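Local coordinates for protein phospholipase C-beta (PLC-beta) (Sepia officinalis, PDB 3QR0) that belongs to the phospholipase C-beta family, joining PH, EF-hand-like, TIM-barrel and C2 domains in one chain that carries a calcium ion in its barrel, at residues 605-608 and 609-612; 676-679 and 680-683. One frame throughout, in Å; residues are numbered along the deposited sequence.

Contact 1 (605-608 and 609-612)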
ATOM      1  N   ILE A 605       8.598   5.587   8.425  1.00 22.48           N
ATOM      2  CA  ILE A 605       9.237   4.757   7.391  1.00 22.38           C
ATOM      3  C   ILE A 605       8.715   3.307   7.397  1.00 21.70           C
ATOM      4  O   ILE A 605       8.446   2.731   6.338  1.00 20.99           O
ATOM      5  CB  ILE A 605      10.794   4.821   7.493  1.00 22.96           C
ATOM      6  CG1 ILE A 605      11.460   3.989   6.382  1.00 23.88           C
ATOM      7  CG2 ILE A 605      11.270   4.396   8.882  1.00 24.12           C
ATOM      8  CD1 ILE A 605      11.649   2.517   6.722  1.00 24.37           C
ATOM      9  N   ALA A 606       8.532   2.741   8.585  1.00 21.49           N
ATOM     10  CA  ALA A 606       8.068   1.361   8.721  1.00 21.47           C
ATOM     11  C   ALA A 606       6.716   1.115   8.042  1.00 21.22           C
ATOM     12  O   ALA A 606       6.561   0.142   7.307  1.00 20.78           O
ATOM     13  CB  ALA A 606       7.989   0.977  10.182  1.00 21.68           C
ATOM     14  N   MET A 607       5.748   1.997   8.284  1.00 21.25           N
ATOM     15  CA  MET A 607       4.425   1.861   7.669  1.00 21.44           C
ATOM     16  C   MET A 607       4.440   2.140   6.166  1.00 21.40           C
ATOM     17  O   MET A 607       3.771   1.450   5.403  1.00 20.92           O
ATOM     18  CB  MET A 607       3.380   2.750   8.366  1.00 21.44           C
ATOM     19  CG  MET A 607       2.687   2.081   9.554  1.00 22.10           C
ATOM     20  SD  MET A 607       2.025   0.435   9.196  1.00 22.60           S
ATOM     21  CE  MET A 607       0.806   0.804   7.941  1.00 22.52           C
ATOM     22  N   CYS A 608       5.206   3.143   5.752  1.00 22.22           N
ATOM     23  CA  CYS A 608       5.404   3.430   4.329  1.00 22.86           C
ATOM     24  C   CYS A 608       5.913   2.204   3.564  1.00 22.30           C
ATOM     25  O   CYS A 608       5.397   1.881   2.495  1.00 22.34           O
ATOM     26  CB  CYS A 608       6.369   4.604   4.146  1.00 23.28           C
ATOM     27  SG  CYS A 608       5.708   6.184   4.709  1.00 27.63           S
ATOM     28  N   VAL A 609       6.900   1.516   4.133  1.00 21.88           N
ATOM     29  CA  VAL A 609       7.474   0.311   3.526  1.00 21.51           C
ATOM     30  C   VAL A 609       6.489  -0.860   3.556  1.00 21.11           C
ATOM     31  O   VAL A 609       6.338  -1.582   2.569  1.00 20.59           O
ATOM     32  CB  VAL A 609       8.789  -0.104   4.234  1.00 22.02           C
ATOM     33  CG1 VAL A 609       9.267  -1.454   3.754  1.00 21.55           C
ATOM     34  CG2 VAL A 609       9.867   0.954   4.008  1.00 22.46           C
ATOM     35  N   ASN A 610       5.815  -1.032   4.687  1.00 20.57           N
ATOM     36  CA  ASN A 610       4.849  -2.109   4.853  1.00 20.38           C
ATOM     37  C   ASN A 610       3.740  -2.049   3.806  1.00 20.24           C
ATOM     38  O   ASN A 610       3.466  -3.037   3.124  1.00 20.22           O
ATOM     39  CB  ASN A 610       4.243  -2.063   6.254  1.00 20.39           C
ATOM     40  CG  ASN A 610       3.379  -3.270   6.555  1.00 20.60           C
ATOM     41  OD1 ASN A 610       3.883  -4.380   6.739  1.00 20.23           O
ATOM     42  ND2 ASN A 610       2.069  -3.061   6.609  1.00 19.31           N
ATOM     43  N   LEU A 611       3.119  -0.883   3.666  1.00 20.09           N
ATOM     44  CA  LEU A 611       2.037  -0.717   2.701  1.00 20.65           C
ATOM     45  C   LEU A 611       2.549  -0.861   1.268  1.00 20.83           C
ATOM     46  O   LEU A 611       1.863  -1.430   0.418  1.00 20.86           O
ATOM     47  CB  LEU A 611       1.333   0.623   2.898  1.00 20.59           C
ATOM     48  CG  LEU A 611       0.647   0.759   4.262  1.00 21.61           C
ATOM     49  CD1 LEU A 611       0.085   2.163   4.435  1.00 22.17           C
ATOM     50  CD2 LEU A 611      -0.434  -0.284   4.427  1.00 22.25           C
ATOM     51  N   GLY A 612       3.766  -0.380   1.021  1.00 20.85           N
ATOM     52  CA  GLY A 612       4.424  -0.555  -0.266  1.00 21.08           C
ATOM     53  C   GLY A 612       4.607  -1.996  -0.711  1.00 21.48           C
ATOM     54  O   GLY A 612       4.293  -2.334  -1.858  1.00 21.92           O
TER
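On helix 605-613, in the Y half of the TIM barrel, Ile605 and Val609 run side by side, one turn apart and pointing the same way. The CD1 methyl of Ile605 rests on CG2 of Val609 at 3.6 Å. That branch of Val609 stands beside its own backbone N, which brings CG2 over the preceding turn, 3.3 Å from Ile605 O. The same carbonyl accepts the N-H of Val609 at 3.0 Å. Further round the helix, Met607 meets Leu611. The methionine chain folds back at chi2 (-50°) and chi3 (-63°), carrying CE to the fork of the leucine, 3.7 Å from Leu611 CG and almost as near to both of its methyls. The same two residues are also joined through the backbone, Leu611 N donating to Met607 O at 3.0 Å. Asn610 bonds back to Ala606 O through its backbone N, while its side-chain ND2 hydrogen-bonds to OD1 of Asn335, outside the helix. Gly612 N closes the next turn on Cys608 O at 3.2 Å. Helix 586-589 covers part of the Val609 and Asn610 side. Successive i to i+4 backbone bonds, with apolar side chains paired at the same spacing, are typical of an alpha-helix, here largely buried.

Contact 2 (676-679 and 680-683); sequences YGLP and TDTV
Thr682 reaches back over the loop to Leu678 and Gly677. Its CB lies 3.6 Å from Leu678 O and at a similar distance from Pro679 O. From there OG1 extends beside the residue's own backbone N (chi1 -65°), which turns the hydroxyl to the chain that precedes the bend. It gives its proton to Leu678 O at 2.9 Å and accepts the N-H of Gly677 at 3.1 Å, the latter bond close to straight (166°). The other branch, CG2, comes obliquely to the ring of Tyr676, with CD1 of that ring 4.5 Å away. The loop so tied joins strand 669-676 to strand 683-684 in the C2 domain, and its bend is a short 3-10 turn: Asp681 N bonds to Leu678 O at 2.8 Å, and Thr682 N to Pro679 O at 3.2 Å. Leu678 O is therefore gripped twice, by Asp681 N and Thr682 OG1, which approach from opposite faces of its carbonyl plane and should together limit its rotation. The carboxylate of Asp681 ties the turn to the chain after strand 706-711: OD1 takes the N-H of Val712 and OD2 that of Leu713. A water links OD2 of Asp681, at 2.7 Å, to the N-H of Leu678, bridging the two limbs of the loop.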
ATOM      1  N   TYR A 676      16.283  -1.230   2.152  1.00 23.31           N
ATOM      2  CA  TYR A 676      15.999  -1.990   3.373  1.00 23.18           C
ATOM      3  C   TYR A 676      15.929  -3.465   3.022  1.00 23.11           C
ATOM      4  O   TYR A 676      15.254  -3.853   2.065  1.00 22.82           O
ATOM      5  CB  TYR A 676      14.671  -1.556   4.019  1.00 22.76           C
ATOM      6  CG  TYR A 676      14.386  -0.087   3.884  1.00 22.51           C
ATOM      7  CD1 TYR A 676      15.062   0.848   4.660  1.00 23.93           C
ATOM      8  CD2 TYR A 676      13.457   0.376   2.964  1.00 22.53           C
ATOM      9  CE1 TYR A 676      14.817   2.213   4.522  1.00 23.11           C
ATOM     10  CE2 TYR A 676      13.207   1.735   2.819  1.00 23.14           C
ATOM     11  CZ  TYR A 676      13.886   2.648   3.604  1.00 22.40           C
ATOM     12  OH  TYR A 676      13.636   3.998   3.462  1.00 22.49           O
ATOM     13  N   GLY A 677      16.632  -4.279   3.795  1.00 23.31           N
ATOM     14  CA  GLY A 677      16.649  -5.724   3.594  1.00 23.29           C
ATOM     15  C   GLY A 677      17.409  -6.344   4.739  1.00 23.55           C
ATOM     16  O   GLY A 677      17.185  -5.984   5.886  1.00 23.78           O
ATOM     17  N   LEU A 678      18.330  -7.255   4.438  1.00 23.99           N
ATOM     18  CA  LEU A 678      19.256  -7.736   5.454  1.00 24.36           C
ATOM     19  C   LEU A 678      20.031  -6.546   6.020  1.00 24.51           C
ATOM     20  O   LEU A 678      20.210  -5.540   5.327  1.00 24.29           O
ATOM     21  CB  LEU A 678      20.234  -8.764   4.883  1.00 24.76           C
ATOM     22  CG  LEU A 678      19.687 -10.147   4.501  1.00 24.74           C
ATOM     23  CD1 LEU A 678      20.848 -11.075   4.177  1.00 24.74           C
ATOM     24  CD2 LEU A 678      18.831 -10.739   5.609  1.00 25.13           C
ATOM     25  N   PRO A 679      20.488  -6.647   7.277  1.00 24.67           N
ATOM     26  CA  PRO A 679      21.274  -5.561   7.854  1.00 25.10           C
ATOM     27  C   PRO A 679      22.435  -5.126   6.956  1.00 25.59           C
ATOM     28  O   PRO A 679      22.652  -3.930   6.784  1.00 25.64           O
ATOM     29  CB  PRO A 679      21.787  -6.161   9.166  1.00 25.30           C
ATOM     30  CG  PRO A 679      20.757  -7.145   9.548  1.00 25.14           C
ATOM     31  CD  PRO A 679      20.217  -7.709   8.264  1.00 24.84           C
ATOM     32  N   THR A 680      23.143  -6.088   6.366  1.00 26.09           N
ATOM     33  CA  THR A 680      24.273  -5.787   5.475  1.00 26.72           C
ATOM     34  C   THR A 680      23.860  -5.065   4.179  1.00 26.40           C
ATOM     35  O   THR A 680      24.694  -4.437   3.529  1.00 26.98           O
ATOM     36  CB  THR A 680      25.065  -7.071   5.117  1.00 27.08           C
ATOM     37  OG1 THR A 680      26.357  -6.720   4.603  1.00 28.41           O
ATOM     38  CG2 THR A 680      24.315  -7.920   4.094  1.00 25.87           C
ATOM     39  N   ASP A 681      22.583  -5.161   3.809  1.00 25.84           N
ATOM     40  CA  ASP A 681      22.057  -4.516   2.600  1.00 25.62           C
ATOM     41  C   ASP A 681      21.235  -3.261   2.897  1.00 25.39           C
ATOM     42  O   ASP A 681      20.718  -2.626   1.974  1.00 25.60           O
ATOM     43  CB  ASP A 681      21.168  -5.497   1.826  1.00 25.27           C
ATOM     44  CG  ASP A 681      21.932  -6.695   1.287  1.00 25.95           C
ATOM     45  OD1 ASP A 681      23.144  -6.568   1.036  1.00 26.88           O
ATOM     46  OD2 ASP A 681      21.313  -7.766   1.104  1.00 25.86           O
ATOM     47  N   THR A 682      21.095  -2.908   4.169  1.00 24.99           N
ATOM     48  CA  THR A 682      20.254  -1.784   4.546  1.00 24.40           C
ATOM     49  C   THR A 682      21.067  -0.488   4.525  1.00 24.68           C
ATOM     50  O   THR A 682      22.088  -0.384   5.192  1.00 25.38           O
ATOM     51  CB  THR A 682      19.601  -2.029   5.914  1.00 24.30           C
ATOM     52  OG1 THR A 682      18.718  -3.152   5.802  1.00 23.71           O
ATOM     53  CG2 THR A 682      18.821  -0.808   6.376  1.00 23.93           C
ATOM     54  N   VAL A 683      20.606   0.478   3.735  1.00 24.36           N
ATOM     55  CA  VAL A 683      21.293   1.750   3.541  1.00 24.77           C
ATOM     56  C   VAL A 683      20.310   2.895   3.758  1.00 24.69           C
ATOM     57  O   VAL A 683      19.356   3.066   2.984  1.00 24.19           O
ATOM     58  CB  VAL A 683      21.878   1.855   2.115  1.00 25.14           C
ATOM     59  CG1 VAL A 683      22.554   3.212   1.909  1.00 25.80           C
ATOM     60  CG2 VAL A 683      22.860   0.714   1.847  1.00 24.49           C
TER
HETATM   61  O   HOH W   1      18.659  -7.861   1.590  1.00 23.18           O

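Overall arrangement
Contact 1 comes first along the chain, on the barrel helix 605-613 near the middle of the molecule. Contact 2 follows in the C2 domain, further from the centre of the chain, and the centres of the two contacts are about 15 Å apart. They meet through Tyr676, at the end of strand 669-676: its ring atom CE2 packs 3.6 Å from CG2 of Val609, and its OH lies as close to CG1 of Ile605. Arg720, on the adjacent antiparallel strand 718-725, touches Ile605 and Cys608 and hydrogen-bonds to the tyrosine hydroxyl, which also bonds to Glu674. Asn590 adds a bond to Gly677 O. These contacts place one C2 sheet against the barrel, consistent with a fixed domain interface.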